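Local coordinates for bacterial regulatory proteins, tetR family (Corynebacterium glutamicum, PDB 3AQT), which probably binds DNA as a TetR-family transcriptional repressor and binds resorcinol in its all-helical C-terminal domain, at residues D118-F123 with A216-V221; S126-V131 with R234-I239. One frame throughout, in Å; residues are numbered along the deposited sequence.

In the fold
Contacts 1 and 2 both rest on helix 119-134, one at its N-terminal turn and the other further along. Their centres lie about 12 Å apart. In contact 1 the helix meets the end of helix 209-220; in contact 2 it meets the loop that follows helix 225-231. The two join directly. E121 OE1 of contact 1 forms a salt bridge with R234 NH1 of contact 2 at 2.7 Å, and M217 CB packs on L127 CD1 at 3.7 Å. Both contacts touch resorcinol: F123 in contact 1, and S126, L127 and L130 in contact 2. The segments alternate along the chain.

Contact 1: residues D118-F123 with A216-V221; sequences DPAEVF and AMLRMV. With RCO (resorcinol), chain D.
F123 and L218 carry most of this contact, with A120 beside them. The F123 ring extends toward helix 209-220 because its CG is anti to the backbone N (chi1 -174°). Its CD2 edge meets L218 CD2 at 4.1 Å, with the methyl near the ring plane. The two side chains run past each other in opposite directions. L218 reaches across with its CD2 branch, which also packs on A120. This methyl is 3.5 Å from A120 O and 4.0 Å from A120 CB, so it sits against the first turn of helix 119-134.

M217 and V221 approach the CE2 side of the ring obliquely. F123 CE2 lies 4.1 Å from M217 CB and 4.3 Å from V221 CG2. M217 is a selenomethionine, and its CB, not its selenium end, meets the ring. Apart from the L218 methyl on the A120 carbonyl oxygen, apolar side chains meet, and the touching residues are buried. The axes of the short segments 119-123 and 216-220 run at 135° and approach to 10.5 Å.

D118 is the N-cap of helix 119-134. Its OD1 accepts from A120 N at 2.9 Å, met from above the carboxylate plane. Its OD2 forms a salt bridge with R174. Helix 159-171 adds L166 against F123 and V221. At the end of helix 209-220, M220 packs on M220 of the second subunit.

The CD1 side of the F123 ring faces the ligand. Resorcinol O3 lies 3.3 Å from F123 CD1, at the ring edge and in its plane. One aromatic residue thus joins helix packing to the inducer pocket of the all-helical C-terminal domain of this TetR-family protein.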
ATOM      1  N   ASP B 118      -6.016   2.695  27.637  1.00 42.89           N
ATOM      2  CA  ASP B 118      -6.622   1.877  26.595  1.00 39.71           C
ATOM      3  C   ASP B 118      -5.704   1.689  25.386  1.00 38.31           C
ATOM      4  O   ASP B 118      -5.394   2.645  24.666  1.00 37.62           O
ATOM      5  CB  ASP B 118      -7.932   2.518  26.146  1.00 40.45           C
ATOM      6  CG  ASP B 118      -8.807   1.572  25.367  1.00 42.80           C
ATOM      7  OD1 ASP B 118      -8.296   0.555  24.851  1.00 44.33           O
ATOM      8  OD2 ASP B 118     -10.017   1.855  25.262  1.00 47.69           O
ATOM      9  N   PRO B 119      -5.260   0.450  25.146  1.00 35.66           N
ATOM     10  CA  PRO B 119      -4.379   0.165  24.014  1.00 35.80           C
ATOM     11  C   PRO B 119      -5.035   0.600  22.704  1.00 35.68           C
ATOM     12  O   PRO B 119      -4.362   1.019  21.762  1.00 36.95           O
ATOM     13  CB  PRO B 119      -4.188  -1.356  24.094  1.00 34.88           C
ATOM     14  CG  PRO B 119      -4.358  -1.645  25.552  1.00 35.22           C
ATOM     15  CD  PRO B 119      -5.533  -0.769  25.921  1.00 34.58           C
ATOM     16  N   ALA B 120      -6.355   0.504  22.655  1.00 33.76           N
ATOM     17  CA  ALA B 120      -7.091   0.883  21.461  1.00 34.92           C
ATOM     18  C   ALA B 120      -6.962   2.374  21.197  1.00 33.98           C
ATOM     19  O   ALA B 120      -6.957   2.798  20.046  1.00 34.07           O
ATOM     20  CB  ALA B 120      -8.565   0.505  21.601  1.00 35.39           C
ATOM     21  N   GLU B 121      -6.852   3.167  22.261  1.00 35.29           N
ATOM     22  CA  GLU B 121      -6.740   4.614  22.102  1.00 35.42           C
ATOM     23  C   GLU B 121      -5.322   5.001  21.703  1.00 35.50           C
ATOM     24  O   GLU B 121      -5.112   5.968  20.970  1.00 35.74           O
ATOM     25  CB  GLU B 121      -7.126   5.334  23.394  1.00 35.98           C
ATOM     26  CG  GLU B 121      -7.767   6.693  23.154  1.00 39.39           C
ATOM     27  CD  GLU B 121      -8.076   7.445  24.447  1.00 43.31           C
ATOM     28  OE1 GLU B 121      -8.506   6.800  25.433  1.00 45.37           O
ATOM     29  OE2 GLU B 121      -7.904   8.685  24.471  1.00 42.86           O
ATOM     30  N   VAL B 122      -4.350   4.241  22.196  1.00 33.51           N
ATOM     31  CA  VAL B 122      -2.960   4.498  21.877  1.00 33.86           C
ATOM     32  C   VAL B 122      -2.770   4.298  20.377  1.00 34.64           C
ATOM     33  O   VAL B 122      -2.204   5.147  19.687  1.00 33.47           O
ATOM     34  CB  VAL B 122      -2.022   3.521  22.640  1.00 34.46           C
ATOM     35  CG1 VAL B 122      -0.587   3.702  22.177  1.00 31.97           C
ATOM     36  CG2 VAL B 122      -2.121   3.768  24.136  1.00 33.77           C
ATOM     37  N   PHE B 123      -3.259   3.164  19.887  1.00 33.91           N
ATOM     38  CA  PHE B 123      -3.153   2.801  18.479  1.00 34.12           C
ATOM     39  C   PHE B 123      -3.914   3.771  17.591  1.00 33.93           C
ATOM     40  O   PHE B 123      -3.383   4.260  16.591  1.00 35.06           O
ATOM     41  CB  PHE B 123      -3.690   1.386  18.289  1.00 35.01           C
ATOM     42  CG  PHE B 123      -3.513   0.844  16.904  1.00 36.68           C
ATOM     43  CD1 PHE B 123      -2.266   0.858  16.289  1.00 35.52           C
ATOM     44  CD2 PHE B 123      -4.589   0.269  16.230  1.00 36.58           C
ATOM     45  CE1 PHE B 123      -2.092   0.306  15.025  1.00 35.16           C
ATOM     46  CE2 PHE B 123      -4.424  -0.286  14.967  1.00 36.46           C
ATOM     47  CZ  PHE B 123      -3.170  -0.267  14.364  1.00 36.78           C
ATOM     48  N   ALA B 216     -11.517   2.280  11.217  1.00 35.10           N
ATOM     49  CA  ALA B 216     -11.388   1.118  10.342  1.00 35.97           C
ATOM     50  C   ALA B 216     -10.233   0.228  10.781  1.00 36.21           C
ATOM     51  O   ALA B 216     -10.336  -1.002  10.724  1.00 36.14           O
ATOM     52  CB  ALA B 216     -11.190   1.557   8.896  1.00 35.76           C
HETATM   53  N   MSE B 217      -9.135   0.836  11.224  1.00 35.90           N
HETATM   54  CA  MSE B 217      -7.995   0.044  11.668  1.00 37.62           C
HETATM   55  C   MSE B 217      -8.329  -0.646  12.982  1.00 38.04           C
HETATM   56  O   MSE B 217      -7.877  -1.773  13.231  1.00 38.06           O
HETATM   57  CB  MSE B 217      -6.739   0.914  11.813  1.00 41.05           C
HETATM   58  CG  MSE B 217      -6.168   1.436  10.489  1.00 47.84           C
HETATM   59 SE   MSE B 217      -5.917   0.070   9.099  1.00 58.45          SE
HETATM   60  CE  MSE B 217      -4.858  -1.179  10.104  1.00 55.84           C
ATOM     61  N   LEU B 218      -9.132   0.021  13.815  1.00 35.93           N
ATOM     62  CA  LEU B 218      -9.541  -0.557  15.091  1.00 34.71           C
ATOM     63  C   LEU B 218     -10.428  -1.753  14.820  1.00 34.10           C
ATOM     64  O   LEU B 218     -10.319  -2.781  15.482  1.00 33.80           O
ATOM     65  CB  LEU B 218     -10.295   0.465  15.955  1.00 34.32           C
ATOM     66  CG  LEU B 218      -9.416   1.484  16.689  1.00 34.87           C
ATOM     67  CD1 LEU B 218     -10.261   2.410  17.534  1.00 34.59           C
ATOM     68  CD2 LEU B 218      -8.426   0.742  17.567  1.00 35.95           C
ATOM     69  N   ARG B 219     -11.313  -1.626  13.840  1.00 34.95           N
ATOM     70  CA  ARG B 219     -12.177  -2.748  13.515  1.00 35.91           C
ATOM     71  C   ARG B 219     -11.330  -3.893  12.961  1.00 36.77           C
ATOM     72  O   ARG B 219     -11.555  -5.061  13.275  1.00 35.51           O
ATOM     73  CB  ARG B 219     -13.251  -2.320  12.513  1.00 36.53           C
ATOM     74  CG  ARG B 219     -14.356  -1.495  13.148  1.00 40.16           C
ATOM     75  CD  ARG B 219     -15.536  -1.327  12.219  1.00 41.80           C
ATOM     76  NE  ARG B 219     -15.349  -0.204  11.315  1.00 47.26           N
ATOM     77  CZ  ARG B 219     -15.779   1.028  11.562  1.00 48.09           C
ATOM     78  NH1 ARG B 219     -16.432   1.288  12.686  1.00 47.75           N
ATOM     79  NH2 ARG B 219     -15.540   1.997  10.687  1.00 49.75           N
HETATM   80  N   MSE B 220     -10.328  -3.549  12.161  1.00 37.94           N
HETATM   81  CA  MSE B 220      -9.457  -4.559  11.591  1.00 40.35           C
HETATM   82  C   MSE B 220      -8.770  -5.392  12.661  1.00 39.45           C
HETATM   83  O   MSE B 220      -8.489  -6.565  12.435  1.00 38.70           O
HETATM   84  CB  MSE B 220      -8.396  -3.921  10.697  1.00 46.45           C
HETATM   85  CG  MSE B 220      -7.551  -4.958   9.979  1.00 53.25           C
HETATM   86 SE   MSE B 220      -6.064  -4.211   9.031  1.00 65.81          SE
HETATM   87  CE  MSE B 220      -4.782  -4.312  10.486  1.00 61.99           C
ATOM     88  N   VAL B 221      -8.492  -4.796  13.822  1.00 39.54           N
ATOM     89  CA  VAL B 221      -7.844  -5.550  14.891  1.00 40.33           C
ATOM     90  C   VAL B 221      -8.783  -6.138  15.954  1.00 42.22           C
ATOM     91  O   VAL B 221      -8.343  -6.512  17.049  1.00 41.70           O
ATOM     92  CB  VAL B 221      -6.706  -4.739  15.575  1.00 40.07           C
ATOM     93  CG1 VAL B 221      -5.527  -4.629  14.618  1.00 39.79           C
ATOM     94  CG2 VAL B 221      -7.192  -3.361  15.991  1.00 38.57           C
TER
HETATM   95  C1  RCO D 230       3.169   4.388  15.818  1.00 36.64           C
HETATM   96  C2  RCO D 230       2.421   3.669  16.801  1.00 36.01           C
HETATM   97  C3  RCO D 230       1.194   3.045  16.443  1.00 36.04           C
HETATM   98  C4  RCO D 230       0.733   3.137  15.117  1.00 37.06           C
HETATM   99  C5  RCO D 230       1.468   3.843  14.152  1.00 36.48           C
HETATM  100  C6  RCO D 230       2.693   4.471  14.502  1.00 36.69           C
HETATM  101  O1  RCO D 230       4.367   4.999  16.177  1.00 40.05           O
HETATM  102  O3  RCO D 230       0.441   2.341  17.378  1.00 36.67           O

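Contact 2: residues S126-V131 with R234-I239; sequences SLRHLV and RPLPEI. With RCO (resorcinol), chain D.
The resorcinol pocket takes part of its wall from S126, L127 and L130 of helix 119-134, and on the opposite side of that helix R128 and H129 meet R234, L236, P237 and I239. R128 and H129 point toward the loop. R128 NH1 donates to R234 O at 2.8 Å. The bond is nearly straight (164°) and lies in both the carbonyl plane and the guanidinium plane. L236 CB lies over one face of the guanidinium, toward its rim. R128 NE forms a salt bridge with D210, so the flat group is tied to both helix 209-220 and the loop.

H129 is clasped between two aliphatic side chains. L236 CD2 makes a CH-pi contact over one face, 3.8 Å from the ring centroid. I239 CB makes another over the opposite face, at 3.9 Å, although I239 is poorly ordered. Both atoms sit toward the rim. L236 gets there with CG anti to its backbone N (chi1 -163°). At the ring edge, H129 NE2 gives a weak, bent hydrogen bond to P237 O at 3.0 Å (121°).

In this all-helical TetR-type C-terminal domain, the irregular tail after helix 225-231 crosses over helix 119-134. I239 also packs on V105 and L109 of helix 90-111. The R234 guanidinium leads away from R128 and forms salt bridges with E121 and E230.

The ligand is met by S126, L127 and L130. S126 CB is 3.4 Å from resorcinol C3. L127 CD2 and L130 CD1 both approach resorcinol C5, each at 3.8 Å. D165 OD2 is hydrogen-bonded to the ligand.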
ATOM      1  N   SER B 126      -2.336   7.302  17.675  1.00 27.79           N
ATOM      2  CA  SER B 126      -1.099   7.332  16.922  1.00 30.89           C
ATOM      3  C   SER B 126      -1.424   7.494  15.442  1.00 32.06           C
ATOM      4  O   SER B 126      -0.859   8.358  14.758  1.00 31.24           O
ATOM      5  CB  SER B 126      -0.308   6.037  17.136  1.00 30.70           C
ATOM      6  OG  SER B 126       0.040   5.857  18.499  1.00 34.36           O
ATOM      7  N   LEU B 127      -2.343   6.664  14.953  1.00 32.07           N
ATOM      8  CA  LEU B 127      -2.728   6.718  13.553  1.00 31.26           C
ATOM      9  C   LEU B 127      -3.330   8.064  13.179  1.00 31.70           C
ATOM     10  O   LEU B 127      -3.030   8.607  12.113  1.00 32.68           O
ATOM     11  CB  LEU B 127      -3.700   5.581  13.233  1.00 30.27           C
ATOM     12  CG  LEU B 127      -3.061   4.192  13.385  1.00 31.53           C
ATOM     13  CD1 LEU B 127      -4.096   3.099  13.136  1.00 31.28           C
ATOM     14  CD2 LEU B 127      -1.889   4.067  12.409  1.00 30.83           C
ATOM     15  N   ARG B 128      -4.163   8.618  14.054  1.00 32.97           N
ATOM     16  CA  ARG B 128      -4.776   9.907  13.762  1.00 34.93           C
ATOM     17  C   ARG B 128      -3.713  10.994  13.630  1.00 36.33           C
ATOM     18  O   ARG B 128      -3.845  11.895  12.803  1.00 38.00           O
ATOM     19  CB  ARG B 128      -5.796  10.274  14.840  1.00 35.07           C
ATOM     20  CG  ARG B 128      -7.010   9.364  14.848  1.00 35.06           C
ATOM     21  CD  ARG B 128      -7.913   9.674  16.010  1.00 36.28           C
ATOM     22  NE  ARG B 128      -8.385  11.053  15.960  1.00 38.05           N
ATOM     23  CZ  ARG B 128      -8.998  11.671  16.966  1.00 37.23           C
ATOM     24  NH1 ARG B 128      -9.214  11.035  18.113  1.00 35.67           N
ATOM     25  NH2 ARG B 128      -9.407  12.922  16.819  1.00 37.23           N
ATOM     26  N   HIS B 129      -2.654  10.904  14.430  1.00 36.73           N
ATOM     27  CA  HIS B 129      -1.580  11.890  14.333  1.00 37.77           C
ATOM     28  C   HIS B 129      -0.855  11.777  12.989  1.00 37.50           C
ATOM     29  O   HIS B 129      -0.500  12.791  12.393  1.00 37.25           O
ATOM     30  CB  HIS B 129      -0.564  11.720  15.471  1.00 37.78           C
ATOM     31  CG  HIS B 129      -0.966  12.397  16.741  1.00 37.24           C
ATOM     32  ND1 HIS B 129      -1.222  13.750  16.809  1.00 36.42           N
ATOM     33  CD2 HIS B 129      -1.173  11.912  17.988  1.00 36.97           C
ATOM     34  CE1 HIS B 129      -1.568  14.068  18.043  1.00 35.91           C
ATOM     35  NE2 HIS B 129      -1.546  12.971  18.778  1.00 39.24           N
ATOM     36  N   LEU B 130      -0.628  10.546  12.522  1.00 35.82           N
ATOM     37  CA  LEU B 130       0.055  10.345  11.248  1.00 35.40           C
ATOM     38  C   LEU B 130      -0.779  10.949  10.124  1.00 36.09           C
ATOM     39  O   LEU B 130      -0.258  11.677   9.283  1.00 35.80           O
ATOM     40  CB  LEU B 130       0.319   8.849  10.994  1.00 32.59           C
ATOM     41  CG  LEU B 130       1.332   8.185  11.950  1.00 32.10           C
ATOM     42  CD1 LEU B 130       1.535   6.729  11.606  1.00 29.09           C
ATOM     43  CD2 LEU B 130       2.659   8.919  11.865  1.00 32.48           C
ATOM     44  N   VAL B 131      -2.080  10.684  10.123  1.00 37.25           N
ATOM     45  CA  VAL B 131      -2.933  11.233   9.081  1.00 38.00           C
ATOM     46  C   VAL B 131      -2.926  12.759   9.090  1.00 40.83           C
ATOM     47  O   VAL B 131      -2.742  13.381   8.044  1.00 41.23           O
ATOM     48  CB  VAL B 131      -4.385  10.729   9.212  1.00 35.68           C
ATOM     49  CG1 VAL B 131      -5.286  11.478   8.254  1.00 32.14           C
ATOM     50  CG2 VAL B 131      -4.439   9.240   8.904  1.00 34.26           C
ATOM     51  N   ARG B 234     -12.267  10.297  20.476  1.00 39.34           N
ATOM     52  CA  ARG B 234     -11.847  10.863  21.752  1.00 38.46           C
ATOM     53  C   ARG B 234     -10.907  12.043  21.547  1.00 39.92           C
ATOM     54  O   ARG B 234     -10.195  12.107  20.553  1.00 39.61           O
ATOM     55  CB  ARG B 234     -11.153   9.797  22.588  1.00 35.79           C
ATOM     56  CG  ARG B 234     -12.067   8.665  22.965  1.00 32.39           C
ATOM     57  CD  ARG B 234     -11.338   7.602  23.743  1.00 28.79           C
ATOM     58  NE  ARG B 234     -12.265   6.548  24.121  1.00 29.43           N
ATOM     59  CZ  ARG B 234     -11.922   5.441  24.760  1.00 32.45           C
ATOM     60  NH1 ARG B 234     -10.656   5.233  25.098  1.00 33.83           N
ATOM     61  NH2 ARG B 234     -12.849   4.538  25.059  1.00 29.42           N
ATOM     62  N   PRO B 235     -10.891  12.996  22.490  1.00 41.45           N
ATOM     63  CA  PRO B 235     -10.001  14.153  22.335  1.00 41.90           C
ATOM     64  C   PRO B 235      -8.564  13.687  22.111  1.00 43.11           C
ATOM     65  O   PRO B 235      -8.056  12.830  22.839  1.00 42.33           O
ATOM     66  CB  PRO B 235     -10.184  14.901  23.651  1.00 40.61           C
ATOM     67  CG  PRO B 235     -11.589  14.549  24.040  1.00 40.06           C
ATOM     68  CD  PRO B 235     -11.623  13.069  23.763  1.00 40.26           C
ATOM     69  N   LEU B 236      -7.915  14.249  21.098  1.00 45.13           N
ATOM     70  CA  LEU B 236      -6.554  13.856  20.774  1.00 47.30           C
ATOM     71  C   LEU B 236      -5.517  14.691  21.503  1.00 50.84           C
ATOM     72  O   LEU B 236      -5.520  15.912  21.415  1.00 49.27           O
ATOM     73  CB  LEU B 236      -6.325  13.960  19.271  1.00 46.14           C
ATOM     74  CG  LEU B 236      -5.109  13.207  18.725  1.00 46.05           C
ATOM     75  CD1 LEU B 236      -5.249  11.725  19.018  1.00 44.54           C
ATOM     76  CD2 LEU B 236      -4.999  13.440  17.233  1.00 46.22           C
ATOM     77  N   PRO B 237      -4.604  14.029  22.232  1.00 55.63           N
ATOM     78  CA  PRO B 237      -3.539  14.698  22.989  1.00 58.78           C
ATOM     79  C   PRO B 237      -2.562  15.431  22.068  1.00 62.36           C
ATOM     80  O   PRO B 237      -2.177  14.898  21.029  1.00 61.59           O
ATOM     81  CB  PRO B 237      -2.856  13.538  23.725  1.00 58.62           C
ATOM     82  CG  PRO B 237      -3.930  12.467  23.797  1.00 56.00           C
ATOM     83  CD  PRO B 237      -4.552  12.568  22.437  1.00 56.13           C
ATOM     84  N   GLU B 238      -2.171  16.646  22.457  1.00 67.05           N
ATOM     85  CA  GLU B 238      -1.221  17.464  21.692  1.00 71.11           C
ATOM     86  C   GLU B 238       0.080  16.701  21.477  1.00 72.65           C
ATOM     87  O   GLU B 238       0.640  16.136  22.417  1.00 71.57           O
ATOM     88  CB  GLU B 238      -0.911  18.771  22.436  1.00 74.33           C
ATOM     89  CG  GLU B 238      -2.072  19.766  22.524  1.00 79.08           C
ATOM     90  CD  GLU B 238      -2.389  20.434  21.190  1.00 82.04           C
ATOM     91  OE1 GLU B 238      -3.306  21.285  21.154  1.00 81.91           O
ATOM     92  OE2 GLU B 238      -1.721  20.108  20.182  1.00 84.15           O
ATOM     93  N   ILE B 239       0.567  16.707  20.241  1.00 74.24           N
ATOM     94  CA  ILE B 239       1.790  15.994  19.889  1.00 75.56           C
ATOM     95  C   ILE B 239       3.021  16.898  19.917  1.00 76.28           C
ATOM     96  O   ILE B 239       4.117  16.450  20.251  1.00 75.84           O
ATOM     97  CB  ILE B 239       1.653  15.358  18.487  1.00 75.76           C
ATOM     98  CG1 ILE B 239       2.785  14.365  18.244  1.00 74.28           C
ATOM     99  CG2 ILE B 239       1.666  16.445  17.415  1.00 76.44           C
ATOM    100  CD1 ILE B 239       2.564  13.410  17.072  1.00 47.18           C
TER
HETATM  101  C1  RCO D 230       3.169   4.388  15.818  1.00 36.64           C
HETATM  102  C2  RCO D 230       2.421   3.669  16.801  1.00 36.01           C
HETATM  103  C3  RCO D 230       1.194   3.045  16.443  1.00 36.04           C
HETATM  104  C4  RCO D 230       0.733   3.137  15.117  1.00 37.06           C
HETATM  105  C5  RCO D 230       1.468   3.843  14.152  1.00 36.48           C
HETATM  106  C6  RCO D 230       2.693   4.471  14.502  1.00 36.69           C
HETATM  107  O1  RCO D 230       4.367   4.999  16.177  1.00 40.05           O
HETATM  108  O3  RCO D 230       0.441   2.341  17.378  1.00 36.67           O